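Local coordinates for protein alginate lyase, family PL7 (Zobellia galactanivorans, PDB 3ZPY) that probably cleaves alginate, the mannuronate- and guluronate-containing polysaccharide of brown algae, by beta-elimination, through the PL7 catalytic domain described here, at residues T91-T96 / D210-N215; H97-T102 / C184-S189; G116-F121 / L223-G228; V142-E147 / V155-S160. All coordinates share one frame; numbering follows the deposited sequence.

Interaction 1 of 4, residues T91-T96 / D210-N215; sequences TGDSGT and DDLSEN
Asp-210 meets Asp-93 through one water, which donates to the backbone O of Asp-210 and, at 2.8 Å, to Asp-93 OD1. It also accepts the N-H of Leu-212, three bonds in all. Asp-211 turns OD1 back onto its own loop, while OD2 accepts from Ser-131 N: OD1 takes the N-H of Ser-213 from above the carboxylate plane, an Asx turn, and Ser-213 OG on its syn lone pair at 2.7 Å. Leu-212 makes the direct bond, its O receiving Gly-92 N at 2.9 Å with an N-H...O angle of 167°. Gly-92 sits in a type I beta turn, Thr-91 to Ser-94, that leads into strand 96-107; the partner loop leads into strand 216-219, so the contact ties two strand connections of the PL7 beta-jelly roll. Leu-212 CD1 packs 3.8 Å from Asp-93 OD2, the side chains crossing at about a right angle. Ser-213 CB comes within 3.5 Å of Thr-91 OG1, while Thr-91 CG2, anti to its backbone N, lies 3.7 Å from Leu-212 O. Asn-215 ND2 gives Leu-212 O a second, weak bond and has a stronger partner in Trp-90 O; Glu-214 and Asn-215 face Trp-90 as a G1 beta bulge.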
loop_
_atom_site.group_PDB
_atom_site.type_symbol
_atom_site.label_atom_id
_atom_site.label_comp_id
_atom_site.label_asym_id
_atom_site.label_seq_id
_atom_site.Cartn_x
_atom_site.Cartn_y
_atom_site.Cartn_z
ATOM N N THR A 91 -4.773 -10.014 -15.324
ATOM C CA THR A 91 -6.176 -9.700 -15.701
ATOM C C THR A 91 -7.175 -10.212 -14.619
ATOM O O THR A 91 -7.199 -11.397 -14.271
ATOM C CB THR A 91 -6.459 -10.303 -17.071
ATOM O OG1 THR A 91 -5.631 -9.625 -18.031
ATOM C CG2 THR A 91 -7.869 -10.059 -17.487
ATOM N N GLY A 92 -8.025 -9.348 -14.140
ATOM C CA GLY A 92 -8.908 -9.634 -13.019
ATOM C C GLY A 92 -10.037 -10.617 -13.299
ATOM O O GLY A 92 -10.618 -11.116 -12.297
ATOM N N ASP A 93 -10.369 -10.886 -14.567
ATOM C CA ASP A 93 -11.348 -11.947 -14.882
ATOM C C ASP A 93 -10.753 -13.096 -15.744
ATOM O O ASP A 93 -11.477 -13.779 -16.467
ATOM C CB ASP A 93 -12.625 -11.287 -15.489
ATOM C CG ASP A 93 -12.348 -10.490 -16.770
ATOM O OD1 ASP A 93 -11.182 -10.435 -17.191
ATOM O OD2 ASP A 93 -13.334 -9.907 -17.356
ATOM N N SER A 94 -9.432 -13.287 -15.661
ATOM C CA SER A 94 -8.782 -14.493 -16.208
ATOM C C SER A 94 -7.789 -15.023 -15.185
ATOM O O SER A 94 -6.739 -14.429 -14.963
ATOM C CB SER A 94 -8.047 -14.089 -17.461
ATOM O OG SER A 94 -7.525 -15.238 -18.008
ATOM N N GLY A 95 -8.116 -16.159 -14.537
ATOM C CA GLY A 95 -7.292 -16.649 -13.452
ATOM C C GLY A 95 -7.687 -16.036 -12.149
ATOM O O GLY A 95 -8.472 -15.105 -12.063
ATOM N N THR A 96 -7.024 -16.535 -11.129
ATOM C CA THR A 96 -7.295 -16.086 -9.780
ATOM C C THR A 96 -5.992 -15.502 -9.214
ATOM O O THR A 96 -4.940 -16.107 -9.299
ATOM C CB THR A 96 -7.765 -17.241 -8.926
ATOM O OG1 THR A 96 -9.026 -17.683 -9.364
ATOM C CG2 THR A 96 -7.935 -16.844 -7.407
ATOM N N ASP A 210 -15.329 -3.655 -18.711
ATOM C CA ASP A 210 -15.061 -4.782 -19.645
ATOM C C ASP A 210 -13.630 -5.275 -19.627
ATOM O O ASP A 210 -13.402 -6.435 -19.498
ATOM C CB ASP A 210 -15.510 -4.455 -21.083
ATOM C CG ASP A 210 -16.914 -3.942 -21.141
ATOM O OD1 ASP A 210 -17.800 -4.470 -20.421
ATOM O OD2 ASP A 210 -17.127 -2.990 -21.917
ATOM N N ASP A 211 -12.682 -4.360 -19.739
ATOM C CA ASP A 211 -11.290 -4.728 -19.865
ATOM C C ASP A 211 -10.657 -4.630 -18.470
ATOM O O ASP A 211 -10.270 -3.564 -17.990
ATOM C CB ASP A 211 -10.590 -3.800 -20.887
ATOM C CG ASP A 211 -9.098 -4.016 -20.917
ATOM O OD1 ASP A 211 -8.672 -5.100 -20.419
ATOM O OD2 ASP A 211 -8.358 -3.126 -21.408
ATOM N N LEU A 212 -10.530 -5.798 -17.831
ATOM C CA LEU A 212 -9.881 -5.846 -16.528
ATOM C C LEU A 212 -8.384 -6.233 -16.602
ATOM O O LEU A 212 -7.869 -6.873 -15.660
ATOM C CB LEU A 212 -10.649 -6.825 -15.612
ATOM C CG LEU A 212 -12.114 -6.436 -15.480
ATOM C CD1 LEU A 212 -12.810 -7.404 -14.503
ATOM C CD2 LEU A 212 -12.296 -4.983 -15.010
ATOM N N SER A 213 -7.694 -5.953 -17.710
ATOM C CA SER A 213 -6.265 -6.210 -17.800
ATOM C C SER A 213 -5.412 -5.153 -17.118
ATOM O O SER A 213 -5.904 -4.123 -16.610
ATOM C CB SER A 213 -5.888 -6.335 -19.278
ATOM O OG SER A 213 -6.048 -5.091 -19.958
ATOM N N GLU A 214 -4.145 -5.525 -16.969
ATOM C CA GLU A 214 -3.070 -4.580 -16.588
ATOM C C GLU A 214 -3.099 -4.162 -15.100
ATOM O O GLU A 214 -2.810 -3.024 -14.743
ATOM C CB GLU A 214 -2.979 -3.353 -17.510
ATOM C CG GLU A 214 -2.809 -3.709 -18.987
ATOM C CD GLU A 214 -2.396 -2.472 -19.716
ATOM O OE1 GLU A 214 -1.161 -2.179 -19.736
ATOM O OE2 GLU A 214 -3.285 -1.748 -20.174
ATOM N N ASN A 215 -3.376 -5.146 -14.227
ATOM C CA ASN A 215 -3.359 -4.989 -12.771
ATOM C C ASN A 215 -2.053 -5.466 -12.183
ATOM O O ASN A 215 -1.367 -6.349 -12.702
ATOM C CB ASN A 215 -4.505 -5.757 -12.119
ATOM C CG ASN A 215 -5.850 -5.338 -12.645
ATOM O OD1 ASN A 215 -6.353 -4.205 -12.366
ATOM N ND2 ASN A 215 -6.402 -6.193 -13.528
HETATM O O HOH W 1 -11.034 -8.315 -19.012
#

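Interaction 2 of 4, residues H97-T102 / C184-S189; sequences HTMEWT and CKLVYS
His-97 to Trp-101 pair with Tyr-188 to Cys-184 as neighbouring antiparallel strands of one sheet of the beta-jelly roll. His-97 with Tyr-188, Met-99 with Leu-186 and Trp-101 with Cys-184 are the hydrogen-bonded pairs, and in each both backbone N-H groups find the carbonyl opposite. The bond from Leu-186 N to Met-99 O is nearly straight, 173° at the hydrogen and 2.9 Å between N and O. At the strand end Tyr-188 O serves two donors of one residue. His-97 N reaches it at 3.1 Å and His-97 ND1 at 3.3 Å, from opposite faces of the carbonyl plane. The ND1 bond and the stack on Trp-90 together hold the imidazole in its rotation. In the alternating non-hydrogen-bonded pairs the backbone N-H and C=O groups turn outward: Thr-98 and Glu-100 bond to strand 235-247, Lys-185 and Val-187 to strand 192-197. Their side chains share the outer face. Glu-100 and Lys-185 lie side by side through their CG atoms, but Glu-100 OE2 and Lys-185 NZ stay 5.4 Å apart, and the ammonium instead has a cation-pi partner in Phe-196. The other face is buried and largely apolar, Met-99, Trp-101, Cys-184 and Leu-186 packing against strands 117-125 and 216-219. There Trp-101 CG lies between its backbone N and carbonyl carbon (chi1 70°), and the indole is clamped on both faces: Met-99 CE is 3.7 Å above one, and on the opposite one Cys-184 CB sits 3.4 Å from the centroid of the six-membered ring.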
loop_
_atom_site.group_PDB
_atom_site.type_symbol
_atom_site.label_atom_id
_atom_site.label_comp_id
_atom_site.label_asym_id
_atom_site.label_seq_id
_atom_site.Cartn_x
_atom_site.Cartn_y
_atom_site.Cartn_z
ATOM N N HIS A 97 -6.097 -14.303 -8.627
ATOM C CA HIS A 97 -4.897 -13.510 -8.313
ATOM C C HIS A 97 -5.004 -13.029 -6.960
ATOM O O HIS A 97 -5.996 -12.398 -6.567
ATOM C CB HIS A 97 -4.906 -12.261 -9.259
ATOM C CG HIS A 97 -4.918 -12.661 -10.708
ATOM N ND1 HIS A 97 -6.045 -12.719 -11.488
ATOM C CD2 HIS A 97 -3.906 -13.241 -11.444
ATOM C CE1 HIS A 97 -5.711 -13.255 -12.691
ATOM N NE2 HIS A 97 -4.430 -13.558 -12.671
ATOM N N THR A 98 -4.006 -13.434 -6.124
ATOM C CA THR A 98 -4.121 -13.258 -4.615
ATOM C C THR A 98 -2.869 -12.640 -4.005
ATOM O O THR A 98 -1.749 -13.026 -4.395
ATOM C CB THR A 98 -4.305 -14.668 -3.980
ATOM O OG1 THR A 98 -5.458 -15.296 -4.575
ATOM C CG2 THR A 98 -4.548 -14.637 -2.483
ATOM N N MET A 99 -3.089 -11.711 -3.067
ATOM C CA MET A 99 -2.004 -11.278 -2.239
ATOM C C MET A 99 -2.389 -11.549 -0.845
ATOM O O MET A 99 -3.468 -11.178 -0.404
ATOM C CB MET A 99 -1.716 -9.786 -2.427
ATOM C CG MET A 99 -0.623 -9.307 -1.491
ATOM S SD MET A 99 -0.067 -7.593 -1.870
ATOM C CE MET A 99 -1.543 -6.608 -1.465
ATOM N N GLU A 100 -1.509 -12.292 -0.122
ATOM C CA GLU A 100 -1.708 -12.511 1.344
ATOM C C GLU A 100 -0.589 -11.823 2.111
ATOM O O GLU A 100 0.572 -11.849 1.712
ATOM C CB GLU A 100 -1.677 -13.975 1.644
ATOM C CG GLU A 100 -2.882 -14.712 1.079
ATOM C CD GLU A 100 -2.787 -16.210 1.192
ATOM O OE1 GLU A 100 -1.973 -16.731 0.400
ATOM O OE2 GLU A 100 -3.429 -16.787 2.043
ATOM N N TRP A 101 -0.973 -11.162 3.200
ATOM C CA TRP A 101 0.029 -10.531 4.079
ATOM C C TRP A 101 -0.533 -10.360 5.429
ATOM O O TRP A 101 -1.743 -10.164 5.614
ATOM C CB TRP A 101 0.490 -9.177 3.487
ATOM C CG TRP A 101 -0.435 -8.007 3.447
ATOM C CD1 TRP A 101 -0.191 -6.801 4.124
ATOM C CD2 TRP A 101 -1.679 -7.811 2.731
ATOM N NE1 TRP A 101 -1.173 -5.910 3.874
ATOM C CE2 TRP A 101 -2.114 -6.445 3.029
ATOM C CE3 TRP A 101 -2.429 -8.576 1.858
ATOM C CZ2 TRP A 101 -3.304 -5.918 2.452
ATOM C CZ3 TRP A 101 -3.594 -8.049 1.305
ATOM C CH2 TRP A 101 -4.039 -6.761 1.633
ATOM N N THR A 102 0.333 -10.410 6.410
ATOM C CA THR A 102 -0.055 -10.254 7.795
ATOM C C THR A 102 0.393 -8.860 8.154
ATOM O O THR A 102 1.573 -8.501 7.979
ATOM C CB THR A 102 0.653 -11.360 8.641
ATOM O OG1 THR A 102 0.161 -12.622 8.200
ATOM C CG2 THR A 102 0.379 -11.185 10.164
ATOM N N CYS A 184 -4.428 -10.807 6.022
ATOM C CA CYS A 184 -5.246 -10.216 4.943
ATOM C C CYS A 184 -5.084 -11.062 3.710
ATOM O O CYS A 184 -3.992 -11.597 3.442
ATOM C CB CYS A 184 -4.737 -8.804 4.605
ATOM S SG CYS A 184 -4.695 -7.666 5.984
ATOM N N LYS A 185 -6.174 -11.217 2.947
ATOM C CA LYS A 185 -6.139 -11.934 1.679
ATOM C C LYS A 185 -6.946 -11.095 0.693
ATOM O O LYS A 185 -8.165 -10.959 0.868
ATOM C CB LYS A 185 -6.692 -13.349 1.865
ATOM C CG LYS A 185 -6.648 -14.192 0.579
ATOM C CD LYS A 185 -6.944 -15.666 0.810
ATOM C CE LYS A 185 -8.320 -15.964 1.278
ATOM N NZ LYS A 185 -8.735 -17.411 1.184
ATOM N N LEU A 186 -6.290 -10.586 -0.336
ATOM C CA LEU A 186 -6.920 -9.701 -1.362
ATOM C C LEU A 186 -6.928 -10.490 -2.656
ATOM O O LEU A 186 -5.875 -10.953 -3.134
ATOM C CB LEU A 186 -6.075 -8.458 -1.437
ATOM C CG LEU A 186 -6.629 -7.369 -2.352
ATOM C CD1 LEU A 186 -7.997 -6.911 -1.876
ATOM C CD2 LEU A 186 -5.622 -6.209 -2.414
ATOM N N VAL A 187 -8.123 -10.719 -3.188
ATOM C CA VAL A 187 -8.316 -11.618 -4.344
ATOM C C VAL A 187 -8.967 -10.780 -5.433
ATOM O O VAL A 187 -9.931 -10.082 -5.184
ATOM C CB VAL A 187 -9.161 -12.819 -3.998
ATOM C CG1 VAL A 187 -9.235 -13.749 -5.218
ATOM C CG2 VAL A 187 -8.525 -13.653 -2.813
ATOM N N TYR A 188 -8.511 -10.990 -6.659
ATOM C CA TYR A 188 -9.169 -10.462 -7.861
ATOM C C TYR A 188 -9.357 -11.681 -8.752
ATOM O O TYR A 188 -8.374 -12.271 -9.200
ATOM C CB TYR A 188 -8.229 -9.413 -8.556
ATOM C CG TYR A 188 -8.915 -8.437 -9.503
ATOM C CD1 TYR A 188 -10.295 -8.496 -9.839
ATOM C CD2 TYR A 188 -8.178 -7.371 -10.000
ATOM C CE1 TYR A 188 -10.879 -7.554 -10.754
ATOM C CE2 TYR A 188 -8.743 -6.398 -10.893
ATOM C CZ TYR A 188 -10.096 -6.487 -11.217
ATOM O OH TYR A 188 -10.613 -5.505 -12.119
ATOM N N SER A 189 -10.638 -12.056 -8.951
ATOM C CA SER A 189 -10.967 -13.308 -9.659
ATOM C C SER A 189 -12.352 -13.201 -10.158
ATOM O O SER A 189 -13.250 -12.708 -9.451
ATOM C CB SER A 189 -10.833 -14.527 -8.693
ATOM O OG SER A 189 -11.099 -15.734 -9.422
#

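Interaction 3 of 4, residues G116-F121 / L223-G228; sequences GGVLCF and LQSVKG
Val-118 and Gln-224 form the tight part of this contact. Gln-224 N donates to Val-118 O at 3.2 Å, with an N-H...O angle of 149° and the donor well above the carbonyl plane. Beside this bond Val-118 CG1 packs 3.8 Å from Gln-224 CB. CG1 gets there from between its own backbone N and carbonyl carbon (chi1 50°), and it also comes within 3.5 Å of Ser-225 OG. On the core side Leu-119 and Leu-223 are a non-hydrogen-bonded antiparallel pair, touching where Leu-223 CD2 lies 4.0 Å from Leu-119 CB; Leu-119 goes on to pack against Val-105 and Val-238 of the facing sheet. Further along the surface that carries Val-118 the fit is slacker: Cys-120 CB is 4.3 Å from Gln-224 CG. The Gln-224 chain bends at chi2 and carries its amide away from the strand, beside Arg-141 and Gln-143, where NE2 makes a weak bond to Leu-223 O. Toward the loop the backbones part and a water takes over from direct pairing. It accepts the N-H of Val-118 at 2.9 Å and lies 2.9 Å from Gln-224 O, between the two main chains. The exposed Ser-225, with positive phi, turns the chain off the sheet into the loop that runs on to strand 235-247. The arrangement is a short antiparallel pairing at the end of strand 221-223 in a beta-jelly roll, where Leu-223 and Gln-224 close the YFKxGxYxQ sequence motif of PL7 alginate lyases.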
loop_
_atom_site.group_PDB
_atom_site.type_symbol
_atom_site.label_atom_id
_atom_site.label_comp_id
_atom_site.label_asym_id
_atom_site.label_seq_id
_atom_site.Cartn_x
_atom_site.Cartn_y
_atom_site.Cartn_z
ATOM N N GLY A 116 -8.474 14.076 11.242
ATOM C CA GLY A 116 -8.485 12.709 10.749
ATOM C C GLY A 116 -7.098 12.269 10.291
ATOM O O GLY A 116 -6.166 13.106 10.106
ATOM N N GLY A 117 -6.967 10.937 10.197
ATOM C CA GLY A 117 -5.739 10.319 9.706
ATOM C C GLY A 117 -6.122 9.073 8.994
ATOM O O GLY A 117 -7.063 8.372 9.375
ATOM N N VAL A 118 -5.407 8.758 7.902
ATOM C CA VAL A 118 -5.736 7.598 7.094
ATOM C C VAL A 118 -4.492 7.126 6.328
ATOM O O VAL A 118 -3.745 7.967 5.765
ATOM C CB VAL A 118 -6.969 7.892 6.156
ATOM C CG1 VAL A 118 -6.827 9.197 5.342
ATOM C CG2 VAL A 118 -7.335 6.741 5.240
ATOM N N LEU A 119 -4.372 5.818 6.102
ATOM C CA LEU A 119 -3.388 5.369 5.179
ATOM C C LEU A 119 -3.843 4.052 4.549
ATOM O O LEU A 119 -4.779 3.401 5.049
ATOM C CB LEU A 119 -2.052 5.201 5.879
ATOM C CG LEU A 119 -1.960 4.111 7.027
ATOM C CD1 LEU A 119 -1.814 2.678 6.526
ATOM C CD2 LEU A 119 -0.728 4.422 7.902
ATOM N N CYS A 120 -3.157 3.677 3.442
ATOM C CA CYS A 120 -3.459 2.476 2.668
ATOM C C CYS A 120 -2.321 1.482 2.824
ATOM O O CYS A 120 -1.169 1.818 2.616
ATOM C CB CYS A 120 -3.586 2.925 1.197
ATOM S SG CYS A 120 -3.672 1.507 0.058
ATOM N N PHE A 121 -2.677 0.289 3.224
ATOM C CA PHE A 121 -1.665 -0.760 3.528
ATOM C C PHE A 121 -1.754 -1.936 2.496
ATOM O O PHE A 121 -1.086 -2.963 2.706
ATOM C CB PHE A 121 -1.743 -1.212 4.985
ATOM C CG PHE A 121 -3.100 -1.751 5.412
ATOM C CD1 PHE A 121 -3.459 -3.079 5.224
ATOM C CD2 PHE A 121 -4.006 -0.949 6.136
ATOM C CE1 PHE A 121 -4.669 -3.576 5.663
ATOM C CE2 PHE A 121 -5.226 -1.415 6.529
ATOM C CZ PHE A 121 -5.583 -2.761 6.298
ATOM N N LEU A 223 0.329 6.857 2.215
ATOM C CA LEU A 223 -0.530 7.785 3.027
ATOM C C LEU A 223 -1.643 8.274 2.190
ATOM O O LEU A 223 -1.549 8.298 0.936
ATOM C CB LEU A 223 0.284 8.977 3.572
ATOM C CG LEU A 223 1.478 8.626 4.462
ATOM C CD1 LEU A 223 2.046 9.897 5.099
ATOM C CD2 LEU A 223 1.136 7.587 5.515
ATOM N N GLN A 224 -2.719 8.674 2.857
ATOM C CA GLN A 224 -3.923 9.230 2.238
ATOM C C GLN A 224 -4.335 10.573 2.800
ATOM O O GLN A 224 -3.981 10.861 3.927
ATOM C CB GLN A 224 -5.088 8.222 2.138
ATOM C CG GLN A 224 -4.781 7.039 1.275
ATOM C CD GLN A 224 -4.912 7.406 -0.220
ATOM O OE1 GLN A 224 -5.967 7.840 -0.627
ATOM N NE2 GLN A 224 -3.841 7.320 -0.993
ATOM N N SER A 225 -5.044 11.370 2.003
ATOM C CA SER A 225 -5.561 12.654 2.483
ATOM C C SER A 225 -4.516 13.631 2.987
ATOM O O SER A 225 -4.788 14.470 3.890
ATOM C CB SER A 225 -6.706 12.409 3.545
ATOM O OG SER A 225 -7.753 11.665 3.039
ATOM N N VAL A 226 -3.327 13.560 2.407
ATOM C CA VAL A 226 -2.173 14.434 2.803
ATOM C C VAL A 226 -1.616 15.175 1.601
ATOM O O VAL A 226 -0.500 15.654 1.628
ATOM C CB VAL A 226 -1.098 13.726 3.641
ATOM C CG1 VAL A 226 -1.699 13.476 5.020
ATOM C CG2 VAL A 226 -0.522 12.470 2.913
ATOM N N LYS A 227 -2.463 15.309 0.589
ATOM C CA LYS A 227 -2.058 16.052 -0.609
ATOM C C LYS A 227 -1.740 17.475 -0.191
ATOM O O LYS A 227 -2.570 18.166 0.451
ATOM C CB LYS A 227 -3.160 16.015 -1.676
ATOM C CG LYS A 227 -3.392 14.608 -2.236
ATOM C CD LYS A 227 -4.154 14.625 -3.555
ATOM C CE LYS A 227 -4.281 13.218 -4.158
ATOM N NZ LYS A 227 -4.962 13.187 -5.492
ATOM N N GLY A 228 -0.567 17.977 -0.586
ATOM C CA GLY A 228 -0.252 19.406 -0.296
ATOM C C GLY A 228 0.029 19.671 1.182
ATOM O O GLY A 228 0.239 20.815 1.570
HETATM O O HOH W 2 -4.026 11.096 6.819
#

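Interaction 4 of 4, residues V142-E147 / V155-S160; sequences VQFIGE and VKLKIS
Gln-143 reaches across to Ser-160 and Lys-158 with one amide nitrogen. NE2 donates to Ser-160 OG at 2.9 Å (154° at the hydrogen) and to Lys-158 O at 3.2 Å, arriving far above the plane of that carbonyl. Lys-158 O also accepts Gln-143 N at 3.0 Å, so backbone and side chain of one residue grip the same oxygen. Next to it, Ile-145 lies against the lysine stems: its CG2 is 3.8 Å from Lys-156 CB, and its CD1 follows Lys-158 out to CD and NZ. On the other face Phe-144 crosses Val-155 at about a right angle, with Val-155 CG2 3.7 Å above the ring plane and displaced toward the rim. Leu-157 CA stands at the edge of the same ring, and Leu-157 CD1 packs 3.9 Å from Val-142 CG1. The backbone bonds of a strongly twisted beta hairpin, its strand segments 138° apart, put these side chains in place. One shell out, Phe-121 meets the Phe-144 ring edge-to-face, Leu-195 covers Val-142 and Leu-157, and Arg-141 NE donates to Gln-143 OE1. The amide of Gln-143 therefore has both ends engaged, two acceptors for NE2 and a donor for OE1, which fixes its orientation; the positive charge of Arg-141 may polarise the amide and strengthen NE2 as a donor.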
loop_
_atom_site.group_PDB
_atom_site.type_symbol
_atom_site.label_atom_id
_atom_site.label_comp_id
_atom_site.label_asym_id
_atom_site.label_seq_id
_atom_site.Cartn_x
_atom_site.Cartn_y
_atom_site.Cartn_z
ATOM N N VAL A 142 -6.948 -0.660 0.375
ATOM C CA VAL A 142 -7.360 -1.193 1.671
ATOM C C VAL A 142 -6.728 -0.277 2.718
ATOM O O VAL A 142 -5.505 -0.145 2.721
ATOM C CB VAL A 142 -6.829 -2.620 1.768
ATOM C CG1 VAL A 142 -7.196 -3.183 3.141
ATOM C CG2 VAL A 142 -7.358 -3.527 0.656
ATOM N N GLN A 143 -7.577 0.358 3.542
ATOM C CA GLN A 143 -7.096 1.458 4.364
ATOM C C GLN A 143 -7.660 1.324 5.769
ATOM O O GLN A 143 -8.660 0.707 5.988
ATOM C CB GLN A 143 -7.582 2.821 3.831
ATOM C CG GLN A 143 -7.149 2.994 2.353
ATOM C CD GLN A 143 -7.908 3.969 1.610
ATOM O OE1 GLN A 143 -7.342 4.788 0.860
ATOM N NE2 GLN A 143 -9.234 3.838 1.715
ATOM N N PHE A 144 -6.930 1.899 6.736
ATOM C CA PHE A 144 -7.516 2.255 8.025
ATOM C C PHE A 144 -7.642 3.792 8.137
ATOM O O PHE A 144 -6.702 4.488 7.776
ATOM C CB PHE A 144 -6.694 1.721 9.207
ATOM C CG PHE A 144 -6.792 0.250 9.445
ATOM C CD1 PHE A 144 -7.873 -0.555 9.039
ATOM C CD2 PHE A 144 -5.795 -0.318 10.232
ATOM C CE1 PHE A 144 -7.849 -1.926 9.321
ATOM C CE2 PHE A 144 -5.787 -1.659 10.552
ATOM C CZ PHE A 144 -6.847 -2.464 10.091
ATOM N N ILE A 145 -8.791 4.211 8.665
ATOM C CA ILE A 145 -9.094 5.589 8.852
ATOM C C ILE A 145 -9.468 5.812 10.327
ATOM O O ILE A 145 -10.223 5.023 10.927
ATOM C CB ILE A 145 -10.213 6.068 7.903
ATOM C CG1 ILE A 145 -10.452 7.595 8.095
ATOM C CG2 ILE A 145 -11.528 5.261 8.085
ATOM C CD1 ILE A 145 -11.162 8.184 6.927
ATOM N N GLY A 146 -8.958 6.898 10.885
ATOM C CA GLY A 146 -9.179 7.241 12.297
ATOM C C GLY A 146 -8.831 8.657 12.615
ATOM O O GLY A 146 -9.054 9.546 11.786
ATOM N N GLU A 147 -8.352 8.919 13.812
ATOM C CA GLU A 147 -8.076 10.290 14.204
ATOM C C GLU A 147 -6.684 10.725 13.752
ATOM O O GLU A 147 -5.799 9.878 13.485
ATOM C CB GLU A 147 -8.062 10.374 15.736
ATOM C CG GLU A 147 -9.366 10.027 16.394
ATOM C CD GLU A 147 -9.041 9.537 17.781
ATOM O OE1 GLU A 147 -8.723 10.426 18.625
ATOM O OE2 GLU A 147 -9.039 8.300 18.022
ATOM N N VAL A 155 -10.239 1.901 14.860
ATOM C CA VAL A 155 -10.275 2.556 13.547
ATOM C C VAL A 155 -11.303 1.863 12.680
ATOM O O VAL A 155 -11.838 0.755 13.036
ATOM C CB VAL A 155 -8.843 2.465 12.886
ATOM C CG1 VAL A 155 -7.801 3.229 13.690
ATOM C CG2 VAL A 155 -8.406 1.017 12.686
ATOM N N LYS A 156 -11.537 2.458 11.527
ATOM C CA LYS A 156 -12.378 1.734 10.542
ATOM C C LYS A 156 -11.565 1.244 9.366
ATOM O O LYS A 156 -10.607 1.914 8.919
ATOM C CB LYS A 156 -13.511 2.622 10.044
ATOM C CG LYS A 156 -14.506 2.947 11.152
ATOM C CD LYS A 156 -15.603 3.845 10.567
ATOM C CE LYS A 156 -16.625 4.155 11.634
ATOM N NZ LYS A 156 -17.827 4.798 11.024
ATOM N N LEU A 157 -11.908 0.048 8.868
ATOM C CA LEU A 157 -11.460 -0.375 7.594
ATOM C C LEU A 157 -12.193 0.494 6.544
ATOM O O LEU A 157 -13.441 0.597 6.547
ATOM C CB LEU A 157 -11.788 -1.860 7.396
ATOM C CG LEU A 157 -11.442 -2.461 6.084
ATOM C CD1 LEU A 157 -9.943 -2.597 5.800
ATOM C CD2 LEU A 157 -12.176 -3.785 5.881
ATOM N N LYS A 158 -11.448 1.004 5.562
ATOM C CA LYS A 158 -12.090 1.821 4.479
ATOM C C LYS A 158 -11.604 1.262 3.161
ATOM O O LYS A 158 -10.394 1.142 2.955
ATOM C CB LYS A 158 -11.753 3.295 4.639
ATOM C CG LYS A 158 -12.399 4.137 3.601
ATOM C CD LYS A 158 -12.301 5.618 3.996
ATOM C CE LYS A 158 -13.062 6.475 2.968
ATOM N NZ LYS A 158 -13.027 7.930 3.415
ATOM N N ILE A 159 -12.578 0.956 2.272
ATOM C CA ILE A 159 -12.264 0.405 0.958
ATOM C C ILE A 159 -12.498 1.484 -0.076
ATOM O O ILE A 159 -13.649 1.909 -0.267
ATOM C CB ILE A 159 -13.127 -0.803 0.692
ATOM C CG1 ILE A 159 -12.931 -1.898 1.836
ATOM C CG2 ILE A 159 -12.755 -1.384 -0.684
ATOM C CD1 ILE A 159 -11.543 -2.389 1.974
ATOM N N SER A 160 -11.399 1.904 -0.693
ATOM C CA SER A 160 -11.487 3.013 -1.686
ATOM C C SER A 160 -10.883 2.494 -3.005
ATOM O O SER A 160 -10.720 1.303 -3.174
ATOM C CB SER A 160 -10.727 4.218 -1.123
ATOM O OG SER A 160 -11.376 4.758 0.015
#

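Overall arrangement
From the N terminus, the chain lays down the first segments of interactions 1, 2, 3 and 4 in that order at 91-96, 97-102, 116-121 and 142-147. Interaction 4 closes first, a hairpin with seven residues between its segments. Interaction 2 then closes around it at 184-189, interaction 1 around both at 210-215, and interaction 3 last at 223-228, enclosing interaction 4 but crossing interactions 1 and 2. Interactions 3 and 4 share a sheet, joined by the backbone bonds Gly-146 N to Gly-117 O and Phe-121 N to Val-142 O. Interaction 2 lies in the facing sheet and meets them through Phe-121 and Val-142, while Thr-96 and Tyr-188 link it to the loops of interaction 1.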